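Local coordinates for protein phosphoribulokinase 1 (PDB 1A7J) that catalyses the ATP-dependent phosphorylation of D-ribulose 5-phosphate to D-ribulose 1,5-bisphosphate, a step of the Calvin cycle, at residues 40-43 and 44-47; 50-53 and 54-58; 65-68 and 69-73; 136-140 and 141-145. All coordinates share one frame; numbering follows the deposited sequence.

Contact 1: 40-43 and 44-47; sequences EGDA and FHRF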
loop_
_atom_site.group_PDB
_atom_site.type_symbol
_atom_site.label_atom_id
_atom_site.label_comp_id
_atom_site.label_asym_id
_atom_site.label_seq_id
_atom_site.Cartn_x
_atom_site.Cartn_y
_atom_site.Cartn_z
ATOM N N GLU A 40 -3.717 -9.231 1.222
ATOM C CA GLU A 40 -2.344 -8.798 1.472
ATOM C C GLU A 40 -1.562 -8.771 0.155
ATOM O O GLU A 40 -1.393 -9.807 -0.490
ATOM C CB GLU A 40 -1.652 -9.776 2.413
ATOM C CG GLU A 40 -1.839 -9.513 3.886
ATOM C CD GLU A 40 -0.715 -10.124 4.697
ATOM O OE1 GLU A 40 -0.663 -11.372 4.799
ATOM O OE2 GLU A 40 0.186 -9.364 5.124
ATOM N N GLY A 41 -0.971 -7.622 -0.162
ATOM C CA GLY A 41 -0.353 -7.436 -1.459
ATOM C C GLY A 41 0.781 -8.395 -1.737
ATOM O O GLY A 41 1.113 -8.627 -2.887
ATOM N N ASP A 42 1.351 -8.987 -0.696
ATOM C CA ASP A 42 2.436 -9.948 -0.877
ATOM C C ASP A 42 1.928 -11.176 -1.604
ATOM O O ASP A 42 2.642 -11.778 -2.398
ATOM C CB ASP A 42 3.015 -10.374 0.471
ATOM C CG ASP A 42 3.583 -9.213 1.255
ATOM O OD1 ASP A 42 4.686 -8.744 0.901
ATOM O OD2 ASP A 42 2.929 -8.774 2.229
ATOM N N ALA A 43 0.666 -11.499 -1.376
ATOM C CA ALA A 43 0.073 -12.685 -1.937
ATOM C C ALA A 43 0.115 -12.765 -3.457
ATOM O O ALA A 43 -0.271 -13.780 -4.029
ATOM C CB ALA A 43 -1.324 -12.790 -1.473
ATOM N N PHE A 44 0.471 -11.674 -4.128
ATOM C CA PHE A 44 0.497 -11.684 -5.597
ATOM C C PHE A 44 1.846 -11.362 -6.198
ATOM O O PHE A 44 1.920 -10.821 -7.302
ATOM C CB PHE A 44 -0.548 -10.735 -6.170
ATOM C CG PHE A 44 -1.944 -11.181 -5.942
ATOM C CD1 PHE A 44 -2.530 -11.044 -4.696
ATOM C CD2 PHE A 44 -2.677 -11.732 -6.973
ATOM C CE1 PHE A 44 -3.829 -11.438 -4.476
ATOM C CE2 PHE A 44 -3.978 -12.134 -6.761
ATOM C CZ PHE A 44 -4.553 -11.985 -5.505
ATOM N N HIS A 45 2.910 -11.690 -5.470
ATOM C CA HIS A 45 4.241 -11.754 -6.055
ATOM C C HIS A 45 4.301 -12.989 -6.919
ATOM O O HIS A 45 3.809 -14.033 -6.526
ATOM C CB HIS A 45 5.300 -11.855 -4.967
ATOM C CG HIS A 45 5.543 -10.575 -4.234
ATOM N ND1 HIS A 45 6.225 -10.529 -3.042
ATOM C CD2 HIS A 45 5.198 -9.303 -4.519
ATOM C CE1 HIS A 45 6.288 -9.280 -2.614
ATOM N NE2 HIS A 45 5.667 -8.513 -3.498
ATOM N N ARG A 46 4.910 -12.871 -8.089
ATOM C CA ARG A 46 5.061 -14.007 -8.985
ATOM C C ARG A 46 5.914 -15.127 -8.374
ATOM O O ARG A 46 5.626 -16.323 -8.564
ATOM C CB ARG A 46 5.663 -13.545 -10.316
ATOM C CG ARG A 46 5.391 -14.479 -11.487
ATOM C CD ARG A 46 5.020 -13.708 -12.751
ATOM N NE ARG A 46 3.644 -13.968 -13.196
ATOM C CZ ARG A 46 2.898 -13.094 -13.868
ATOM N NH1 ARG A 46 3.337 -11.855 -14.067
ATOM N NH2 ARG A 46 1.686 -13.434 -14.295
ATOM N N PHE A 47 6.948 -14.754 -7.619
ATOM C CA PHE A 47 7.941 -15.732 -7.182
ATOM C C PHE A 47 8.039 -15.825 -5.682
ATOM O O PHE A 47 7.937 -14.820 -4.976
ATOM C CB PHE A 47 9.319 -15.395 -7.750
ATOM C CG PHE A 47 9.353 -15.271 -9.239
ATOM C CD1 PHE A 47 9.031 -16.363 -10.039
ATOM C CD2 PHE A 47 9.709 -14.068 -9.847
ATOM C CE1 PHE A 47 9.068 -16.263 -11.420
ATOM C CE2 PHE A 47 9.749 -13.957 -11.229
ATOM C CZ PHE A 47 9.426 -15.055 -12.017
#

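Contact 2: 50-53 and 54-58; sequences ADMK and AELDR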
loop_
_atom_site.group_PDB
_atom_site.type_symbol
_atom_site.label_atom_id
_atom_site.label_comp_id
_atom_site.label_asym_id
_atom_site.label_seq_id
_atom_site.Cartn_x
_atom_site.Cartn_y
_atom_site.Cartn_z
ATOM N N ALA A 50 13.125 -18.346 -3.338
ATOM C CA ALA A 50 14.192 -18.970 -4.118
ATOM C C ALA A 50 14.092 -18.575 -5.568
ATOM O O ALA A 50 15.061 -18.096 -6.145
ATOM C CB ALA A 50 14.127 -20.468 -3.998
ATOM N N ASP A 51 12.878 -18.657 -6.107
ATOM C CA ASP A 51 12.622 -18.358 -7.511
ATOM C C ASP A 51 13.040 -16.949 -7.883
ATOM O O ASP A 51 13.599 -16.707 -8.963
ATOM C CB ASP A 51 11.145 -18.562 -7.825
ATOM C CG ASP A 51 10.781 -20.019 -7.997
ATOM O OD1 ASP A 51 11.682 -20.878 -7.854
ATOM O OD2 ASP A 51 9.604 -20.314 -8.291
ATOM N N MET A 52 12.822 -16.025 -6.957
ATOM C CA MET A 52 13.096 -14.627 -7.225
ATOM C C MET A 52 14.579 -14.377 -7.078
ATOM O O MET A 52 15.198 -13.770 -7.949
ATOM C CB MET A 52 12.309 -13.748 -6.259
ATOM C CG MET A 52 12.668 -12.280 -6.308
ATOM S SD MET A 52 11.520 -11.269 -7.255
ATOM C CE MET A 52 12.552 -9.778 -7.468
ATOM N N LYS A 53 15.157 -14.934 -6.017
ATOM C CA LYS A 53 16.575 -14.756 -5.718
ATOM C C LYS A 53 17.336 -15.304 -6.911
ATOM O O LYS A 53 18.338 -14.735 -7.359
ATOM C CB LYS A 53 16.955 -15.525 -4.441
ATOM C CG LYS A 53 16.333 -14.976 -3.134
ATOM C CD LYS A 53 16.923 -13.608 -2.693
ATOM C CE LYS A 53 16.062 -12.889 -1.629
ATOM N NZ LYS A 53 16.314 -13.358 -0.222
ATOM N N ALA A 54 16.708 -16.287 -7.547
ATOM C CA ALA A 54 17.251 -16.926 -8.729
ATOM C C ALA A 54 16.962 -16.074 -9.949
ATOM O O ALA A 54 17.858 -15.850 -10.775
ATOM C CB ALA A 54 16.638 -18.302 -8.888
ATOM N N GLU A 55 15.750 -15.520 -10.004
ATOM C CA GLU A 55 15.356 -14.681 -11.121
ATOM C C GLU A 55 16.262 -13.467 -11.234
ATOM O O GLU A 55 16.538 -13.008 -12.335
ATOM C CB GLU A 55 13.916 -14.229 -10.959
ATOM C CG GLU A 55 13.418 -13.397 -12.119
ATOM C CD GLU A 55 13.248 -14.197 -13.385
ATOM O OE1 GLU A 55 13.306 -15.436 -13.318
ATOM O OE2 GLU A 55 12.999 -13.598 -14.441
ATOM N N LEU A 56 16.869 -13.080 -10.113
ATOM C CA LEU A 56 17.735 -11.910 -10.062
ATOM C C LEU A 56 19.173 -12.161 -10.464
ATOM O O LEU A 56 19.904 -11.211 -10.731
ATOM C CB LEU A 56 17.719 -11.304 -8.665
ATOM C CG LEU A 56 16.523 -10.390 -8.432
ATOM C CD1 LEU A 56 16.161 -10.380 -6.950
ATOM C CD2 LEU A 56 16.850 -9.007 -8.976
ATOM N N ASP A 57 19.622 -13.410 -10.366
ATOM C CA ASP A 57 20.983 -13.746 -10.779
ATOM C C ASP A 57 21.091 -14.045 -12.272
ATOM O O ASP A 57 22.164 -13.858 -12.847
ATOM C CB ASP A 57 21.520 -14.918 -9.972
ATOM C CG ASP A 57 21.986 -14.505 -8.592
ATOM O OD1 ASP A 57 23.130 -13.959 -8.496
ATOM O OD2 ASP A 57 21.191 -14.688 -7.623
ATOM N N ARG A 58 19.975 -14.471 -12.888
ATOM C CA ARG A 58 19.858 -14.613 -14.354
ATOM C C ARG A 58 19.937 -13.241 -14.981
ATOM O O ARG A 58 20.563 -13.057 -16.024
ATOM C CB ARG A 58 18.499 -15.190 -14.777
ATOM C CG ARG A 58 18.080 -16.492 -14.138
ATOM C CD ARG A 58 16.578 -16.719 -14.318
ATOM N NE ARG A 58 16.204 -16.952 -15.714
ATOM C CZ ARG A 58 15.533 -16.088 -16.474
ATOM N NH1 ARG A 58 15.194 -14.901 -15.991
ATOM N NH2 ARG A 58 15.211 -16.407 -17.724
#

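Contact 3: 65-68 and 69-73; sequences ATFS and HFSYE. With SO4 (sulfate ion), chain B.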
loop_
_atom_site.group_PDB
_atom_site.type_symbol
_atom_site.label_atom_id
_atom_site.label_comp_id
_atom_site.label_asym_id
_atom_site.label_seq_id
_atom_site.Cartn_x
_atom_site.Cartn_y
_atom_site.Cartn_z
ATOM N N ALA A 65 20.304 -4.746 -14.053
ATOM C CA ALA A 65 20.156 -4.268 -12.692
ATOM C C ALA A 65 18.888 -3.422 -12.570
ATOM O O ALA A 65 18.934 -2.268 -12.129
ATOM C CB ALA A 65 21.396 -3.469 -12.279
ATOM N N THR A 66 17.761 -3.981 -13.015
ATOM C CA THR A 66 16.487 -3.267 -12.958
ATOM C C THR A 66 15.302 -4.091 -12.468
ATOM O O THR A 66 14.180 -3.589 -12.423
ATOM C CB THR A 66 16.088 -2.678 -14.320
ATOM O OG1 THR A 66 15.579 -3.720 -15.163
ATOM C CG2 THR A 66 17.282 -1.986 -14.985
ATOM N N PHE A 67 15.514 -5.374 -12.212
ATOM C CA PHE A 67 14.433 -6.203 -11.695
ATOM C C PHE A 67 14.317 -6.125 -10.160
ATOM O O PHE A 67 15.331 -6.198 -9.443
ATOM C CB PHE A 67 14.630 -7.648 -12.127
ATOM C CG PHE A 67 13.435 -8.510 -11.885
ATOM C CD1 PHE A 67 12.235 -8.238 -12.530
ATOM C CD2 PHE A 67 13.494 -9.549 -10.968
ATOM C CE1 PHE A 67 11.119 -8.973 -12.262
ATOM C CE2 PHE A 67 12.382 -10.296 -10.687
ATOM C CZ PHE A 67 11.192 -10.010 -11.328
ATOM N N SER A 68 13.088 -5.945 -9.667
ATOM C CA SER A 68 12.811 -5.966 -8.231
ATOM C C SER A 68 11.346 -6.212 -7.992
ATOM O O SER A 68 10.554 -6.157 -8.929
ATOM C CB SER A 68 13.189 -4.638 -7.584
ATOM O OG SER A 68 12.442 -3.564 -8.134
ATOM N N HIS A 69 10.988 -6.288 -6.714
ATOM C CA HIS A 69 9.607 -6.492 -6.261
ATOM C C HIS A 69 8.627 -5.396 -6.654
ATOM O O HIS A 69 7.445 -5.496 -6.364
ATOM C CB HIS A 69 9.583 -6.629 -4.743
ATOM C CG HIS A 69 9.691 -8.041 -4.270
ATOM N ND1 HIS A 69 10.595 -8.439 -3.309
ATOM C CD2 HIS A 69 9.037 -9.162 -4.662
ATOM C CE1 HIS A 69 10.500 -9.746 -3.135
ATOM N NE2 HIS A 69 9.561 -10.208 -3.944
ATOM N N PHE A 70 9.159 -4.298 -7.172
ATOM C CA PHE A 70 8.379 -3.177 -7.646
ATOM C C PHE A 70 7.943 -3.384 -9.098
ATOM O O PHE A 70 6.882 -2.894 -9.501
ATOM C CB PHE A 70 9.212 -1.890 -7.543
ATOM C CG PHE A 70 9.367 -1.355 -6.132
ATOM C CD1 PHE A 70 8.408 -1.615 -5.156
ATOM C CD2 PHE A 70 10.430 -0.513 -5.818
ATOM C CE1 PHE A 70 8.498 -1.044 -3.888
ATOM C CE2 PHE A 70 10.533 0.067 -4.555
ATOM C CZ PHE A 70 9.562 -0.200 -3.588
ATOM N N SER A 71 8.780 -4.034 -9.908
ATOM C CA SER A 71 8.453 -4.225 -11.313
ATOM C C SER A 71 7.143 -5.008 -11.429
ATOM O O SER A 71 6.847 -5.840 -10.568
ATOM C CB SER A 71 9.562 -4.996 -12.031
ATOM O OG SER A 71 10.806 -4.839 -11.399
ATOM N N TYR A 72 6.388 -4.763 -12.505
ATOM C CA TYR A 72 5.166 -5.523 -12.818
ATOM C C TYR A 72 5.440 -7.007 -13.100
ATOM O O TYR A 72 4.568 -7.855 -12.897
ATOM C CB TYR A 72 4.482 -4.940 -14.048
ATOM C CG TYR A 72 4.173 -3.461 -13.999
ATOM C CD1 TYR A 72 3.539 -2.903 -12.908
ATOM C CD2 TYR A 72 4.398 -2.652 -15.100
ATOM C CE1 TYR A 72 3.129 -1.576 -12.919
ATOM C CE2 TYR A 72 3.994 -1.335 -15.119
ATOM C CZ TYR A 72 3.360 -0.795 -14.025
ATOM O OH TYR A 72 2.957 0.527 -14.027
ATOM N N GLU A 73 6.613 -7.304 -13.660
ATOM C CA GLU A 73 6.934 -8.666 -14.070
ATOM C C GLU A 73 7.074 -9.546 -12.853
ATOM O O GLU A 73 7.003 -10.762 -12.956
ATOM C CB GLU A 73 8.245 -8.737 -14.856
ATOM C CG GLU A 73 8.413 -7.695 -15.925
ATOM C CD GLU A 73 9.176 -6.493 -15.419
ATOM O OE1 GLU A 73 10.362 -6.645 -15.031
ATOM O OE2 GLU A 73 8.575 -5.400 -15.372
HETATM S S SO4 B . 13.497 -6.216 -3.130
HETATM O O1 SO4 B . 13.536 -6.672 -4.491
HETATM O O2 SO4 B . 12.433 -5.263 -2.965
HETATM O O3 SO4 B . 13.273 -7.339 -2.271
HETATM O O4 SO4 B . 14.736 -5.612 -2.798
#

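Contact 4: 136-140 and 141-145; sequences AVVNS and EVNIA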
loop_
_atom_site.group_PDB
_atom_site.type_symbol
_atom_site.label_atom_id
_atom_site.label_comp_id
_atom_site.label_asym_id
_atom_site.label_seq_id
_atom_site.Cartn_x
_atom_site.Cartn_y
_atom_site.Cartn_z
ATOM N N ALA A 136 -3.285 0.495 -7.441
ATOM C CA ALA A 136 -3.769 1.478 -8.385
ATOM C C ALA A 136 -2.916 1.430 -9.662
ATOM O O ALA A 136 -2.899 2.377 -10.465
ATOM C CB ALA A 136 -3.746 2.844 -7.758
ATOM N N VAL A 137 -2.340 0.265 -9.941
ATOM C CA VAL A 137 -1.591 0.128 -11.173
ATOM C C VAL A 137 -2.460 0.413 -12.377
ATOM O O VAL A 137 -3.542 -0.157 -12.540
ATOM C CB VAL A 137 -1.041 -1.260 -11.337
ATOM C CG1 VAL A 137 -0.273 -1.335 -12.602
ATOM C CG2 VAL A 137 -0.147 -1.597 -10.205
ATOM N N VAL A 138 -2.010 1.329 -13.210
ATOM C CA VAL A 138 -2.515 1.377 -14.569
ATOM C C VAL A 138 -1.341 1.248 -15.504
ATOM O O VAL A 138 -0.335 1.938 -15.364
ATOM C CB VAL A 138 -3.253 2.680 -14.870
ATOM C CG1 VAL A 138 -4.093 2.516 -16.110
ATOM C CG2 VAL A 138 -4.129 3.062 -13.716
ATOM N N ASN A 139 -1.405 0.227 -16.336
ATOM C CA ASN A 139 -0.373 0.012 -17.313
ATOM C C ASN A 139 -0.931 -0.640 -18.569
ATOM O O ASN A 139 -2.137 -0.735 -18.739
ATOM C CB ASN A 139 0.765 -0.791 -16.698
ATOM C CG ASN A 139 0.518 -2.251 -16.688
ATOM O OD1 ASN A 139 1.454 -3.029 -16.621
ATOM N ND2 ASN A 139 -0.733 -2.641 -16.611
ATOM N N SER A 140 -0.054 -0.961 -19.506
ATOM C CA SER A 140 -0.478 -1.211 -20.872
ATOM C C SER A 140 -1.279 -2.508 -20.989
ATOM O O SER A 140 -2.135 -2.626 -21.846
ATOM C CB SER A 140 0.757 -1.219 -21.781
ATOM O OG SER A 140 1.831 -0.486 -21.195
ATOM N N GLU A 141 -1.123 -3.399 -20.019
ATOM C CA GLU A 141 -1.837 -4.676 -20.013
ATOM C C GLU A 141 -3.022 -4.709 -19.030
ATOM O O GLU A 141 -4.066 -5.314 -19.299
ATOM C CB GLU A 141 -0.878 -5.807 -19.653
ATOM C CG GLU A 141 0.374 -5.866 -20.501
ATOM C CD GLU A 141 1.610 -6.146 -19.667
ATOM O OE1 GLU A 141 1.811 -7.321 -19.278
ATOM O OE2 GLU A 141 2.348 -5.180 -19.357
ATOM N N VAL A 142 -2.859 -4.040 -17.897
ATOM C CA VAL A 142 -3.768 -4.193 -16.781
ATOM C C VAL A 142 -4.205 -2.825 -16.280
ATOM O O VAL A 142 -3.443 -1.872 -16.383
ATOM C CB VAL A 142 -3.063 -4.995 -15.680
ATOM C CG1 VAL A 142 -2.644 -4.124 -14.526
ATOM C CG2 VAL A 142 -3.946 -6.076 -15.250
ATOM N N ASN A 143 -5.475 -2.682 -15.920
ATOM C CA ASN A 143 -5.952 -1.443 -15.300
ATOM C C ASN A 143 -6.571 -1.763 -13.967
ATOM O O ASN A 143 -7.765 -1.972 -13.889
ATOM C CB ASN A 143 -6.989 -0.724 -16.167
ATOM C CG ASN A 143 -7.533 0.535 -15.507
ATOM O OD1 ASN A 143 -7.354 0.734 -14.326
ATOM N ND2 ASN A 143 -8.106 1.430 -16.295
ATOM N N ILE A 144 -5.768 -1.641 -12.915
ATOM C CA ILE A 144 -6.184 -1.970 -11.560
ATOM C C ILE A 144 -6.736 -0.749 -10.807
ATOM O O ILE A 144 -7.591 -0.892 -9.934
ATOM C CB ILE A 144 -5.015 -2.600 -10.765
ATOM C CG1 ILE A 144 -4.533 -3.865 -11.479
ATOM C CG2 ILE A 144 -5.461 -2.942 -9.333
ATOM C CD1 ILE A 144 -3.775 -4.825 -10.612
ATOM N N ALA A 145 -6.340 0.461 -11.188
ATOM C CA ALA A 145 -6.942 1.642 -10.562
ATOM C C ALA A 145 -8.446 1.722 -10.862
ATOM O O ALA A 145 -9.268 1.894 -9.960
ATOM C CB ALA A 145 -6.246 2.908 -11.031
#

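Contact 1: 40-43 and 44-47
H45 lies alongside D42, both side chains pointing the same way, with D42 OD1 3.9 Å from H45 CE1 and the carboxylate plane almost perpendicular to the imidazole (89°). Each carries CG anti to its own carbonyl carbon (chi1 -74° for H45), and this matching swing keeps the two groups abreast. D42 O sits under one face of the H45 ring, 3.6 Å from H45 CG and offset toward the rim, while the ring also stacks with that of H69. The same D42 O takes the backbone hydrogen bond of H45 N at 3.1 Å. That bond is fairly straight at the hydrogen, yet the donor stands above the carbonyl plane. This is the tight 3-10 turn that ends strand 36-40, the edge strand of the P-loop kinase sheet, and it presents D42, a catalytic-site residue. F44 N adds a weak bond to G41 O. F44 CG, too, is anti to the carbonyl carbon (chi1 -69°), which carries the ring alongside the A43 methyl, F44 CD1 lying 3.9 Å from A43 CB. With an alanine in place of F44, W118 would probably lose its edge-to-face partner and a gap open beside the A43 methyl.

Contact 2: 50-53 and 54-58
L56 reaches back one helical turn to M52. L56 CB rests 3.6 Å from M52 O and nearly as close to K53 O. CG continues past the same M52 carbonyl, and L56 CG approaches M52 CE at 4.1 Å. The branch CD1 ends on the methionine methyl, L56 CD1 lying 3.7 Å from M52 CE and 4.0 Å from M52 CG. The other branch, CD2, leaves toward F67 of the following loop. M52 brings its methyl there by a bent chain: CG stands opposite the backbone N (chi1 171°), and the turn at chi2 (100°) swings the sulfur and CE along the helix. Shrinking L56 to alanine is likely to uncover one side of the M52 methyl, which F67 would still touch, and to open a gap where CD1 lay. Beneath the side chains, L56 N donates to M52 O at 2.8 Å, and E55 N to D51 O at 2.7 Å. E55 OE2 pairs with R58 NH1 at 3.0 Å and also with R59, so one carboxylate oxygen serves two guanidinium groups. Backbone bonds from i+4 to i, with side chains paired three and four residues apart, are the hallmark of an alpha helix, here helix 49-62.

Contact 3: 65-68 and 69-73
F67 offers its ring edge to E73: E73 OE1 lies in the ring plane, 3.5 Å from F67 CD1, and the carboxylate is turned 51° against the ring. The two side chains slide past each other in opposite directions, so E73 CB comes beside F67 CE1 at 3.9 Å. With CG opposite its backbone N (chi1 -168°), the F67 ring is carried along the chain toward E73. Between them the backbone folds into a type I beta turn from S68 to S71, gripped at S68 O by two donors. S71 OG donates to S68 O at 2.8 Å, tilted only 17° from the carbonyl plane, whereas S71 N, 2.9 Å from S68 O, stands well above it. The serine hydroxyl thus reinforces the ordinary turn bond and is itself fixed in rotation. At the start of the turn, S68 OG accepts a weak bond from F70 N, in the manner of an ST turn. H69 meets the sulfate at the edge of its ring, H69 ND1 donating to O3 at 3.1 Å, while H69 N reaches O1 by a weak bond of 3.4 Å. The ion probably came from the crystallisation liquor, but the pair of N-H donors is consistent with an anion-binding spot. F67 packs on M52, E55 and L56 of helix 49-62, and R59 joins it in a cation-pi contact. F70 packs against R187 of the catalytic site and A190, both on helix 180-195, so the loop is wedged between these two helices.

Contact 4: 136-140 and 141-145
V138 and N143 sit opposite each other in a short hairpin-like loop with a single antiparallel bridge, whose chain turns at S140 and E141. They are bridged as a non-hydrogen-bonded pair, with backbone bonds on both sides of them. Their side chains stand side by side on one face: V138 CG1 lies 4.0 Å from N143 CG. V138 CG2 presses into the notch next to A145, only 3.4 Å from A145 CB, and A136 CB adds a second neighbour, 4.1 Å from A145 CB. N143 also bonds through OD1 to G146, which fixes the amide beside the valine. The opposite face carries V137, N139, V142 and I144. Here V137 is the bump set between two neighbours: V137 CG1 meets V142 CG1 at 4.1 Å as the side chains cross, and V137 CB lies 4.2 Å from I144 CB. Y72 comes up against V137 and N139 from the loop before helix 77-90, while L80 and F84 of that helix receive I144, so V137, V142 and I144 are buried against that loop and helix. At the open end of the hairpin V137 O takes two backbone donors. I144 N approaches V137 O at 2.7 Å, nearly in line with the C=O bond, and A145 N joins more loosely from above the carbonyl plane. Near the turn V142 O is likewise held twice by one residue: N139 N donates almost straight down the carbonyl at 2.9 Å, and N139 ND2, brought round by chi1 of 83°, adds a bond of 2.8 Å with V142 O lying in its amide plane.

Contacts 1, 2 and 3 form one connected cluster, with centres 11 to 16 Å apart. H45 CE1 of contact 1 lies 3.4 Å from H69 CD2 of contact 3, so the catalytic-site turn with D42 is joined directly to the sulfate-binding histidine. F67 meets the other two contacts: M52 CE of contact 2 is 3.3 Å from F67 CE2, and F47 of contact 1 also touches its ring. Contact 4 reaches the cluster through Y72, whose CE1 is 3.4 Å from V137 CG1, but stays about 14 Å from contact 2 at the nearest atoms. The side chain of D42 lies about 5 Å from that of S14, in the predicted ATP site.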